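Local structure of MsStt7d protein (Micromonas, 4IX3) at residues K8-T13 / C87-A92; L62-M67 / E105-M110; K147-L152 / C255-L260; R167-A172 / R247-S252. The protein probably phosphorylates proteins using ATP, as a homolog of the state transition kinases, with magnesium bound to its catalytic domain. All blocks are in the same frame, centred on the assembly; numbering follows the deposited sequence.

Contacts 1 and 2 belong to the N-terminal lobe of the kinase fold and contacts 3 and 4 to the C-terminal lobe. Contacts 1 and 2 have centres about 10 Å apart and share a sheet: strand 84-90 of contact 1 runs beside strand 106-112 of contact 2. Contacts 3 and 4 both use helix 246-261, their centres about 11 Å apart, and Val256 packs on Val169 and Pro171. Contact 4 carries Asp168 of the active-site magnesium, which Asp188 completes on the protein side. Across the lobes, the nearest atoms of contacts 2 and 4 are about 9 Å apart. From contact 2, Glu66 reaches Lys50 of the nucleotide site.

Contact 1: residues K8-T13 / C87-A92; sequences KTLRRT and CIELGA
Two guanidinium groups meet Glu89 edge-on: Arg11 presents its edge to the carboxylate, and Arg12 presents its edge to the backbone carbonyl, with Ile88 CG2 lying obliquely to the Arg12 group. In this way the 8-13 segment, an N-terminal extension without regular structure, runs roughly antiparallel along strand 84-90 of the kinase N-lobe sheet; within that sheet the strand pairs with strand 106-112. A bend at chi3 (-70°) brings Arg11 NE round to Glu89 OE1 at 2.9 Å, while Arg11 NH2 bonds Glu89 OE2 at 2.8 Å in an almost straight salt bridge. The guanidinium and carboxylate planes stand 50° apart, so both donors reach their oxygens from above the carboxylate plane. Arg11 N adds a bond of 2.8 Å to Glu89 OE1, through that oxygen's anti lone pair. An alanine in place of Glu89 would probably leave Arg11 N, NE and NH2 without these acceptors and the arginine freer to turn, although its NH1 also pairs with Glu64. Arg12 NE and NH2 both bond Glu89 O, each tilted modestly to the same side of the carbonyl plane, at 2.9 and 3.0 Å from that oxygen. Leu10 lays its two methyls by Gly91 N. At the far end, Thr13 OG1 accepts a bond of 2.9 Å from Cys87 N, and a water joins Thr13 N to Cys87 O.

Contact 2: residues L62-M67 / E105-M110; sequences LLECEM and EGLWLM
Leu109 sits at the centre of this packing, its two methyls shared between Leu63 and Met67 of the helix. Its CD1 meets Leu63 CD1 at 3.7 Å, the two leucines sliding past each other in opposite directions. CD2 of Leu109 lies against Met67 CB at 3.8 Å, and here the side chains cross at about a right angle; Met67 CG and SD touch the same methyl. Two residues nearer the strand's start, Leu107 CD2 packs on Leu63 CD2 at 4.1 Å and on the aliphatic CG of Glu64. With CG anti to the backbone N (chi1 -171°), Leu63 places its branch point so that CD1 meets Leu109 and CD2 meets Leu107. Outside this shell, Cys87 of the adjoining strand 84-90 packs on Leu107, Leu109 and Met67. Helix 59-76 corresponds to the C-helix of the kinase fold, and its 62-67 part passes strand 106-110 with the axes 9.6 Å apart. The glutamates give only their CG atoms to the strand: the carboxylate of Glu64 pairs with Arg11, and that of Glu66 with Lys50, the lysine of the nucleotide site. The seam itself is apolar and lacks directional bonds, so apolar burial and shape fit helix to strand here, while charge pairs beside it are likely to set the helix's position.

Contact 3: residues K147-L152 / C255-L260; sequences KAMREL and CVMLQL
Met149 and Met257 cross at about a right angle, the sulfur of Met149 pressed against the base of its partner, with SD 3.7 Å from Met257 CB. Bends at chi2 (-57°) and chi3 (-64°) fold the Met149 chain, and its CE also rests on Met257 CB. Met257 instead runs extended and carries its own end away. Next to this pair Leu152 and Val256 reach toward each other tip to tip, Leu152 CD2 standing 4.0 Å from Val256 CG1. That same CG1 touches Met149 SD as well. Beyond, Ala148 CB and Leu260 CD1 close to 3.5 Å, tighter than usual for two carbons. An alanine in place of Met149 would probably open a gap beside Met257 CB and Val256 CG1, leaving both without the sulfur that now covers them. The segments belong to two core helices of the kinase C-lobe, matching the E and F helices of the fold, which run antiparallel (165°) with axes 10.3 Å apart. Strand 183-186 packs on Ala148 and Leu152 through Leu184 and Leu186, and helix 302-318 receives Met257 against Leu304, Leu314 and Cys315.

Contact 4: residues R167-A172 / R247-S252; sequences RDVKPA and RFDSWS. With MG (magnesium ion), chain E.
The catalytic loop of the kinase fold, with its HRD motif at His166, Arg167 and Asp168, is tied here to helix 246-261, the counterpart of the F-helix, by Arg167 and Val169 against Phe248, Asp249 and Ser252. Arg167 N donates a bond of 2.9 Å to Asp249 OD1, using the syn lone pair. OD2 of Asp249 accepts from His166 N and His160 NE2, so both oxygens of this buried carboxylate are gripped and its rotation is fixed. A water bridges the two segments: it accepts from Val169 N and donates to Asp249 OD1 at 2.8 Å and to Ser252 OG at 2.9 Å. Ser252 OG has a second partner in Tyr215 O. Phe248 has CG anti to the backbone N (chi1 -176°), and its ring edge meets the loop, with CE2 3.0 Å from Arg167 O. Val169 CB packs on Ser252 CB at 3.7 Å, while its CG2 lies by Asp249 OD1. Asp168, whose CB points away from the helix, binds the magnesium ion through OD2 at 2.0 Å; four waters and Asp188 complete six ligands. Lys170 NZ holds Asp168 OD1 at 2.8 Å in a salt bridge and also pairs with Asp212. Anchoring the loop backbone at Arg167 and Val169 would thus be expected to position the metal-binding residue between them. Leu156 of helix 141-161 packs on both Val169 and Asp249, and farther along the loop Pro171 rests against helix 119-125 through Val119 and Met123 and against helix 246-261 through Val256.

Contact 1: residues K8-T13 / C87-A92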
# COMPACT_ATOMS: atom_id res chain seq x y z
N LYS B 8 -26.84 8.51 12.78
CA LYS B 8 -25.48 8.45 12.22
C LYS B 8 -25.19 9.81 11.57
O LYS B 8 -26.11 10.53 11.25
CB LYS B 8 -25.43 7.37 11.13
CG LYS B 8 -25.92 5.96 11.44
CD LYS B 8 -25.15 5.21 12.52
CE LYS B 8 -25.66 5.43 13.94
NZ LYS B 8 -24.99 4.44 14.82
N THR B 9 -23.94 10.21 11.48
CA THR B 9 -23.57 11.42 10.76
C THR B 9 -22.72 11.00 9.56
O THR B 9 -21.79 10.19 9.71
CB THR B 9 -22.86 12.45 11.65
OG1 THR B 9 -21.68 11.86 12.22
CG2 THR B 9 -23.80 12.94 12.76
N LEU B 10 -23.08 11.50 8.39
CA LEU B 10 -22.37 11.17 7.16
C LEU B 10 -21.92 12.43 6.44
O LEU B 10 -22.70 13.39 6.32
CB LEU B 10 -23.27 10.36 6.21
CG LEU B 10 -23.60 8.99 6.82
CD1 LEU B 10 -24.63 8.26 5.98
CD2 LEU B 10 -22.39 8.10 6.97
N ARG B 11 -20.68 12.45 5.93
CA ARG B 11 -20.19 13.62 5.18
C ARG B 11 -20.65 13.53 3.72
O ARG B 11 -20.63 12.47 3.08
CB ARG B 11 -18.66 13.63 5.31
CG ARG B 11 -18.17 14.02 6.70
CD ARG B 11 -16.71 13.66 6.92
NE ARG B 11 -16.50 12.22 7.02
CZ ARG B 11 -15.34 11.66 7.34
NH1 ARG B 11 -14.28 12.45 7.54
NH2 ARG B 11 -15.27 10.33 7.52
N ARG B 12 -21.06 14.67 3.17
CA ARG B 12 -21.58 14.74 1.81
C ARG B 12 -21.13 16.05 1.15
O ARG B 12 -20.81 17.00 1.84
CB ARG B 12 -23.11 14.64 1.79
CG ARG B 12 -23.64 13.28 2.28
CD ARG B 12 -23.28 12.18 1.31
NE ARG B 12 -23.55 10.85 1.85
CZ ARG B 12 -24.71 10.20 1.74
NH1 ARG B 12 -25.78 10.81 1.18
NH2 ARG B 12 -24.82 8.99 2.24
N THR B 13 -21.21 16.07 -0.17
CA THR B 13 -20.97 17.29 -0.95
C THR B 13 -22.32 17.62 -1.59
O THR B 13 -22.92 16.76 -2.22
CB THR B 13 -19.94 16.97 -2.06
OG1 THR B 13 -18.68 16.87 -1.40
CG2 THR B 13 -19.90 18.12 -3.08
N CYS B 87 -16.65 14.77 -1.71
CA CYS B 87 -16.66 13.50 -1.02
C CYS B 87 -18.05 12.88 -1.05
O CYS B 87 -19.02 13.58 -1.32
CB CYS B 87 -16.16 13.65 0.42
SG CYS B 87 -17.32 14.47 1.51
N ILE B 88 -18.12 11.59 -0.71
CA ILE B 88 -19.41 10.90 -0.47
C ILE B 88 -19.16 9.89 0.61
O ILE B 88 -18.34 8.99 0.41
CB ILE B 88 -19.93 10.16 -1.75
CG1 ILE B 88 -19.67 10.96 -3.02
CG2 ILE B 88 -21.43 9.82 -1.54
CD1 ILE B 88 -18.38 10.60 -3.75
N GLU B 89 -19.83 9.97 1.74
CA GLU B 89 -19.69 8.98 2.80
C GLU B 89 -20.93 8.11 2.89
O GLU B 89 -21.99 8.64 3.01
CB GLU B 89 -19.37 9.66 4.11
CG GLU B 89 -18.91 8.67 5.19
CD GLU B 89 -18.42 9.35 6.44
OE1 GLU B 89 -18.85 10.46 6.76
OE2 GLU B 89 -17.57 8.77 7.09
N LEU B 90 -20.78 6.80 2.81
CA LEU B 90 -21.92 5.90 2.85
C LEU B 90 -21.93 5.08 4.14
O LEU B 90 -20.88 4.61 4.58
CB LEU B 90 -21.91 4.96 1.64
CG LEU B 90 -22.64 5.47 0.39
CD1 LEU B 90 -21.64 5.75 -0.73
CD2 LEU B 90 -23.69 4.47 -0.06
N GLY B 91 -23.10 4.92 4.74
CA GLY B 91 -23.21 4.16 5.99
C GLY B 91 -23.31 2.68 5.70
O GLY B 91 -23.10 2.20 4.58
N ALA B 92 -23.62 1.94 6.76
CA ALA B 92 -23.64 0.46 6.67
C ALA B 92 -24.86 -0.06 5.87
O ALA B 92 -24.70 -0.77 4.86
CB ALA B 92 -23.61 -0.16 8.07
O HOH W 1 -18.96 10.66 9.46
O HOH W 2 -21.78 13.55 -1.24

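Contact 2: residues L62-M67 / E105-M110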
# COMPACT_ATOMS: atom_id res chain seq x y z
N LEU B 62 -5.36 9.14 6.72
CA LEU B 62 -4.60 9.56 5.52
C LEU B 62 -5.57 10.00 4.41
O LEU B 62 -5.31 10.99 3.72
CB LEU B 62 -3.70 8.40 5.04
CG LEU B 62 -2.52 8.12 5.97
CD1 LEU B 62 -1.91 6.81 5.52
CD2 LEU B 62 -1.50 9.24 5.93
N LEU B 63 -6.70 9.30 4.23
CA LEU B 63 -7.65 9.73 3.22
C LEU B 63 -8.27 11.06 3.63
O LEU B 63 -8.55 11.91 2.75
CB LEU B 63 -8.73 8.66 3.01
CG LEU B 63 -9.67 8.88 1.83
CD1 LEU B 63 -8.93 8.68 0.51
CD2 LEU B 63 -10.85 7.90 1.89
N GLU B 64 -8.53 11.28 4.91
CA GLU B 64 -9.04 12.56 5.37
C GLU B 64 -8.06 13.69 5.09
O GLU B 64 -8.47 14.79 4.71
CB GLU B 64 -9.38 12.51 6.85
CG GLU B 64 -10.70 11.79 7.09
CD GLU B 64 -10.98 11.54 8.56
OE1 GLU B 64 -10.06 11.59 9.38
OE2 GLU B 64 -12.12 11.09 8.83
N CYS B 65 -6.77 13.44 5.29
CA CYS B 65 -5.78 14.45 4.95
C CYS B 65 -5.78 14.71 3.44
O CYS B 65 -5.71 15.89 3.01
CB CYS B 65 -4.41 14.01 5.43
SG CYS B 65 -3.26 15.38 5.47
N GLU B 66 -5.77 13.67 2.63
CA GLU B 66 -5.85 13.84 1.19
C GLU B 66 -7.07 14.66 0.81
O GLU B 66 -7.02 15.55 -0.06
CB GLU B 66 -5.89 12.48 0.50
CG GLU B 66 -6.01 12.61 -1.00
CD GLU B 66 -5.81 11.29 -1.73
OE1 GLU B 66 -5.62 10.27 -1.02
OE2 GLU B 66 -5.91 11.28 -2.97
N MET B 67 -8.19 14.43 1.49
CA MET B 67 -9.40 15.22 1.25
C MET B 67 -9.16 16.68 1.58
O MET B 67 -9.50 17.54 0.72
CB MET B 67 -10.52 14.64 2.12
CG MET B 67 -11.81 15.44 1.93
SD MET B 67 -13.25 14.64 2.74
CE MET B 67 -12.82 14.86 4.45
N GLU B 105 -19.77 1.01 2.15
CA GLU B 105 -19.71 1.77 3.41
C GLU B 105 -18.34 2.46 3.58
O GLU B 105 -17.28 1.82 3.44
CB GLU B 105 -19.99 0.75 4.56
CG GLU B 105 -19.96 1.37 5.95
CD GLU B 105 -18.58 1.50 6.60
OE1 GLU B 105 -17.80 0.51 6.47
OE2 GLU B 105 -18.28 2.53 7.27
N GLY B 106 -18.36 3.72 4.00
CA GLY B 106 -17.17 4.51 4.33
C GLY B 106 -17.04 5.75 3.45
O GLY B 106 -17.89 6.06 2.64
N LEU B 107 -15.94 6.43 3.61
CA LEU B 107 -15.68 7.71 2.96
C LEU B 107 -15.09 7.46 1.56
O LEU B 107 -14.14 6.68 1.40
CB LEU B 107 -14.69 8.52 3.82
CG LEU B 107 -14.33 9.89 3.22
CD1 LEU B 107 -15.54 10.80 3.22
CD2 LEU B 107 -13.20 10.50 4.09
N TRP B 108 -15.61 8.19 0.59
CA TRP B 108 -15.12 8.23 -0.78
C TRP B 108 -14.74 9.63 -1.19
O TRP B 108 -15.41 10.60 -0.80
CB TRP B 108 -16.17 7.75 -1.77
CG TRP B 108 -16.48 6.29 -1.62
CD1 TRP B 108 -17.35 5.67 -0.72
CD2 TRP B 108 -15.89 5.25 -2.41
NE1 TRP B 108 -17.34 4.31 -0.96
CE2 TRP B 108 -16.48 4.00 -1.99
CE3 TRP B 108 -14.99 5.25 -3.49
CZ2 TRP B 108 -16.09 2.80 -2.54
CZ3 TRP B 108 -14.62 4.05 -4.06
CH2 TRP B 108 -15.15 2.84 -3.59
N LEU B 109 -13.68 9.78 -2.01
CA LEU B 109 -13.38 11.04 -2.71
C LEU B 109 -13.65 10.84 -4.18
O LEU B 109 -13.50 9.74 -4.74
CB LEU B 109 -11.90 11.39 -2.49
CG LEU B 109 -11.47 11.45 -1.04
CD1 LEU B 109 -10.02 11.93 -0.96
CD2 LEU B 109 -12.40 12.37 -0.22
N MET B 110 -13.98 11.94 -4.89
CA MET B 110 -14.28 11.88 -6.31
C MET B 110 -13.60 13.03 -7.06
O MET B 110 -13.56 14.16 -6.56
CB MET B 110 -15.80 11.94 -6.52
CG MET B 110 -16.24 11.66 -7.95
SD MET B 110 -18.02 11.41 -8.12
CE MET B 110 -18.60 13.11 -8.03

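Contact 3: residues K147-L152 / C255-L260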
# COMPACT_ATOMS: atom_id res chain seq x y z
N LYS B 147 7.50 21.47 -23.32
CA LYS B 147 6.10 21.75 -23.04
C LYS B 147 5.67 21.17 -21.69
O LYS B 147 5.03 21.82 -20.86
CB LYS B 147 5.20 21.26 -24.16
CG LYS B 147 3.73 21.63 -23.97
CD LYS B 147 2.87 21.12 -25.15
CE LYS B 147 1.49 21.76 -25.26
NZ LYS B 147 0.63 21.35 -24.10
N ALA B 148 6.01 19.89 -21.46
CA ALA B 148 5.61 19.21 -20.22
C ALA B 148 6.25 19.87 -19.02
O ALA B 148 5.61 20.04 -17.98
CB ALA B 148 6.00 17.75 -20.27
N MET B 149 7.56 20.17 -19.09
CA MET B 149 8.24 20.73 -17.95
C MET B 149 7.73 22.14 -17.64
O MET B 149 7.66 22.51 -16.46
CB MET B 149 9.76 20.66 -18.09
CG MET B 149 10.35 19.26 -18.02
SD MET B 149 9.94 18.33 -16.52
CE MET B 149 10.76 19.38 -15.31
N ARG B 150 7.40 22.92 -18.66
CA ARG B 150 6.90 24.26 -18.37
C ARG B 150 5.58 24.11 -17.60
O ARG B 150 5.36 24.85 -16.62
CB ARG B 150 6.68 25.01 -19.69
CG ARG B 150 6.27 26.47 -19.51
CD ARG B 150 5.98 27.16 -20.83
NE ARG B 150 7.19 27.34 -21.64
CZ ARG B 150 7.46 26.66 -22.75
NH1 ARG B 150 6.60 25.73 -23.18
NH2 ARG B 150 8.56 26.96 -23.46
N GLU B 151 4.73 23.17 -18.05
CA GLU B 151 3.44 22.97 -17.35
C GLU B 151 3.61 22.40 -15.94
O GLU B 151 3.01 22.88 -14.97
CB GLU B 151 2.56 22.07 -18.21
CG GLU B 151 2.16 22.78 -19.49
CD GLU B 151 1.56 21.88 -20.54
OE1 GLU B 151 1.25 22.40 -21.66
OE2 GLU B 151 1.41 20.63 -20.34
N LEU B 152 4.46 21.40 -15.81
CA LEU B 152 4.70 20.79 -14.50
C LEU B 152 5.34 21.76 -13.51
O LEU B 152 4.88 21.89 -12.36
CB LEU B 152 5.65 19.59 -14.67
CG LEU B 152 6.07 18.92 -13.34
CD1 LEU B 152 4.85 18.43 -12.54
CD2 LEU B 152 7.00 17.75 -13.69
N CYS B 255 13.74 14.23 -12.27
CA CYS B 255 13.56 12.88 -12.77
C CYS B 255 12.58 12.79 -13.91
O CYS B 255 12.83 12.09 -14.87
CB CYS B 255 13.11 11.95 -11.63
SG CYS B 255 14.32 11.69 -10.30
N VAL B 256 11.44 13.50 -13.78
CA VAL B 256 10.48 13.51 -14.89
C VAL B 256 11.20 14.06 -16.14
O VAL B 256 11.01 13.51 -17.22
CB VAL B 256 9.28 14.43 -14.55
CG1 VAL B 256 8.36 14.66 -15.75
CG2 VAL B 256 8.47 13.82 -13.39
N MET B 257 11.92 15.16 -16.00
CA MET B 257 12.61 15.74 -17.14
C MET B 257 13.59 14.77 -17.81
O MET B 257 13.60 14.66 -19.06
CB MET B 257 13.38 16.96 -16.70
CG MET B 257 14.12 17.61 -17.87
SD MET B 257 14.53 19.30 -17.52
CE MET B 257 15.53 19.69 -18.98
N LEU B 258 14.38 14.04 -17.01
CA LEU B 258 15.28 13.04 -17.59
C LEU B 258 14.51 12.04 -18.43
O LEU B 258 14.96 11.64 -19.50
CB LEU B 258 16.03 12.30 -16.49
CG LEU B 258 17.11 13.13 -15.77
CD1 LEU B 258 17.51 12.54 -14.43
CD2 LEU B 258 18.36 13.31 -16.65
N GLN B 259 13.39 11.52 -17.90
CA GLN B 259 12.66 10.53 -18.65
C GLN B 259 12.01 11.07 -19.91
O GLN B 259 11.95 10.39 -20.92
CB GLN B 259 11.65 9.88 -17.72
CG GLN B 259 12.31 9.19 -16.53
CD GLN B 259 11.45 8.13 -15.88
OE1 GLN B 259 11.77 6.92 -15.90
NE2 GLN B 259 10.44 8.59 -15.21
N LEU B 260 11.44 12.28 -19.82
CA LEU B 260 10.86 12.86 -21.03
C LEU B 260 11.95 13.10 -22.08
O LEU B 260 11.70 12.91 -23.26
CB LEU B 260 10.14 14.17 -20.69
CG LEU B 260 8.94 13.96 -19.76
CD1 LEU B 260 8.39 15.33 -19.47
CD2 LEU B 260 7.94 13.05 -20.45

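Contact 4: residues R167-A172 / R247-S252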
# COMPACT_ATOMS: atom_id res chain seq x y z
N ARG B 167 4.91 15.70 -3.16
CA ARG B 167 5.59 14.54 -2.59
C ARG B 167 5.67 13.32 -3.52
O ARG B 167 6.51 12.45 -3.31
CB ARG B 167 4.94 14.14 -1.26
CG ARG B 167 5.91 14.04 -0.10
CD ARG B 167 5.52 12.92 0.85
NE ARG B 167 5.56 13.35 2.24
CZ ARG B 167 6.55 13.06 3.09
NH1 ARG B 167 7.57 12.32 2.68
NH2 ARG B 167 6.50 13.49 4.34
N ASP B 168 4.80 13.24 -4.52
CA ASP B 168 4.78 12.04 -5.37
C ASP B 168 4.73 12.40 -6.85
O ASP B 168 3.99 11.82 -7.64
CB ASP B 168 3.62 11.09 -4.98
CG ASP B 168 3.83 9.65 -5.45
OD1 ASP B 168 4.95 9.31 -5.88
OD2 ASP B 168 2.85 8.86 -5.41
N VAL B 169 5.56 13.38 -7.19
CA VAL B 169 5.67 13.78 -8.60
C VAL B 169 6.41 12.68 -9.37
O VAL B 169 7.51 12.25 -8.96
CB VAL B 169 6.41 15.14 -8.69
CG1 VAL B 169 6.75 15.47 -10.13
CG2 VAL B 169 5.57 16.24 -8.05
N LYS B 170 5.82 12.28 -10.48
CA LYS B 170 6.41 11.26 -11.34
C LYS B 170 5.52 11.15 -12.58
O LYS B 170 4.36 11.58 -12.53
CB LYS B 170 6.57 9.87 -10.64
CG LYS B 170 5.24 9.35 -10.06
CD LYS B 170 5.54 8.13 -9.21
CE LYS B 170 4.29 7.51 -8.60
NZ LYS B 170 4.61 6.92 -7.27
N PRO B 171 6.01 10.55 -13.67
CA PRO B 171 5.19 10.40 -14.86
C PRO B 171 3.85 9.67 -14.63
O PRO B 171 2.84 10.02 -15.25
CB PRO B 171 6.13 9.70 -15.84
CG PRO B 171 7.50 10.20 -15.43
CD PRO B 171 7.42 10.14 -13.92
N ALA B 172 3.80 8.69 -13.72
CA ALA B 172 2.57 7.95 -13.50
C ALA B 172 1.51 8.85 -12.86
O ALA B 172 0.34 8.47 -12.85
CB ALA B 172 2.81 6.74 -12.56
N ARG B 247 11.82 21.56 -2.31
CA ARG B 247 12.93 21.00 -3.12
C ARG B 247 12.85 19.48 -3.23
O ARG B 247 13.45 18.90 -4.15
CB ARG B 247 14.30 21.44 -2.59
CG ARG B 247 14.82 22.71 -3.25
CD ARG B 247 13.88 23.91 -3.21
NE ARG B 247 14.63 25.12 -3.51
CZ ARG B 247 14.30 26.34 -3.10
NH1 ARG B 247 13.11 26.55 -2.53
NH2 ARG B 247 15.14 27.35 -3.27
N PHE B 248 12.00 18.81 -2.42
CA PHE B 248 11.70 17.41 -2.70
C PHE B 248 11.02 17.26 -4.06
O PHE B 248 11.35 16.38 -4.88
CB PHE B 248 10.81 16.85 -1.57
CG PHE B 248 10.52 15.37 -1.72
CD1 PHE B 248 11.16 14.43 -0.91
CD2 PHE B 248 9.52 14.90 -2.57
CE1 PHE B 248 10.92 13.06 -1.06
CE2 PHE B 248 9.24 13.56 -2.70
CZ PHE B 248 9.95 12.62 -1.94
N ASP B 249 10.07 18.16 -4.32
CA ASP B 249 9.38 18.16 -5.61
C ASP B 249 10.31 18.59 -6.77
O ASP B 249 10.18 18.08 -7.87
CB ASP B 249 8.17 19.10 -5.62
CG ASP B 249 6.96 18.56 -4.85
OD1 ASP B 249 6.86 17.33 -4.60
OD2 ASP B 249 6.05 19.39 -4.59
N SER B 250 11.27 19.45 -6.48
CA SER B 250 12.24 19.84 -7.53
C SER B 250 13.04 18.63 -8.04
O SER B 250 13.15 18.40 -9.25
CB SER B 250 13.22 20.86 -6.99
OG SER B 250 12.55 22.07 -6.65
N TRP B 251 13.50 17.78 -7.10
CA TRP B 251 14.27 16.57 -7.49
C TRP B 251 13.39 15.64 -8.31
O TRP B 251 13.78 15.17 -9.37
CB TRP B 251 14.74 15.88 -6.24
CG TRP B 251 15.42 14.57 -6.56
CD1 TRP B 251 14.83 13.33 -6.76
CD2 TRP B 251 16.86 14.35 -6.67
NE1 TRP B 251 15.76 12.39 -7.09
CE2 TRP B 251 17.02 12.94 -7.03
CE3 TRP B 251 17.99 15.17 -6.59
CZ2 TRP B 251 18.27 12.38 -7.22
CZ3 TRP B 251 19.24 14.60 -6.82
CH2 TRP B 251 19.38 13.24 -7.16
N SER B 252 12.13 15.40 -7.86
CA SER B 252 11.26 14.55 -8.64
C SER B 252 10.95 15.11 -10.03
O SER B 252 10.89 14.36 -10.98
CB SER B 252 9.92 14.38 -7.91
OG SER B 252 10.08 13.86 -6.60
MG MG E . 1.17 8.21 -4.50
O HOH W 3 7.54 14.71 -5.46
O HOH W 4 1.37 9.65 -3.02
O HOH W 5 -0.68 7.67 -3.58
O HOH W 6 0.81 6.82 -5.90
O HOH W 7 2.18 6.91 -3.35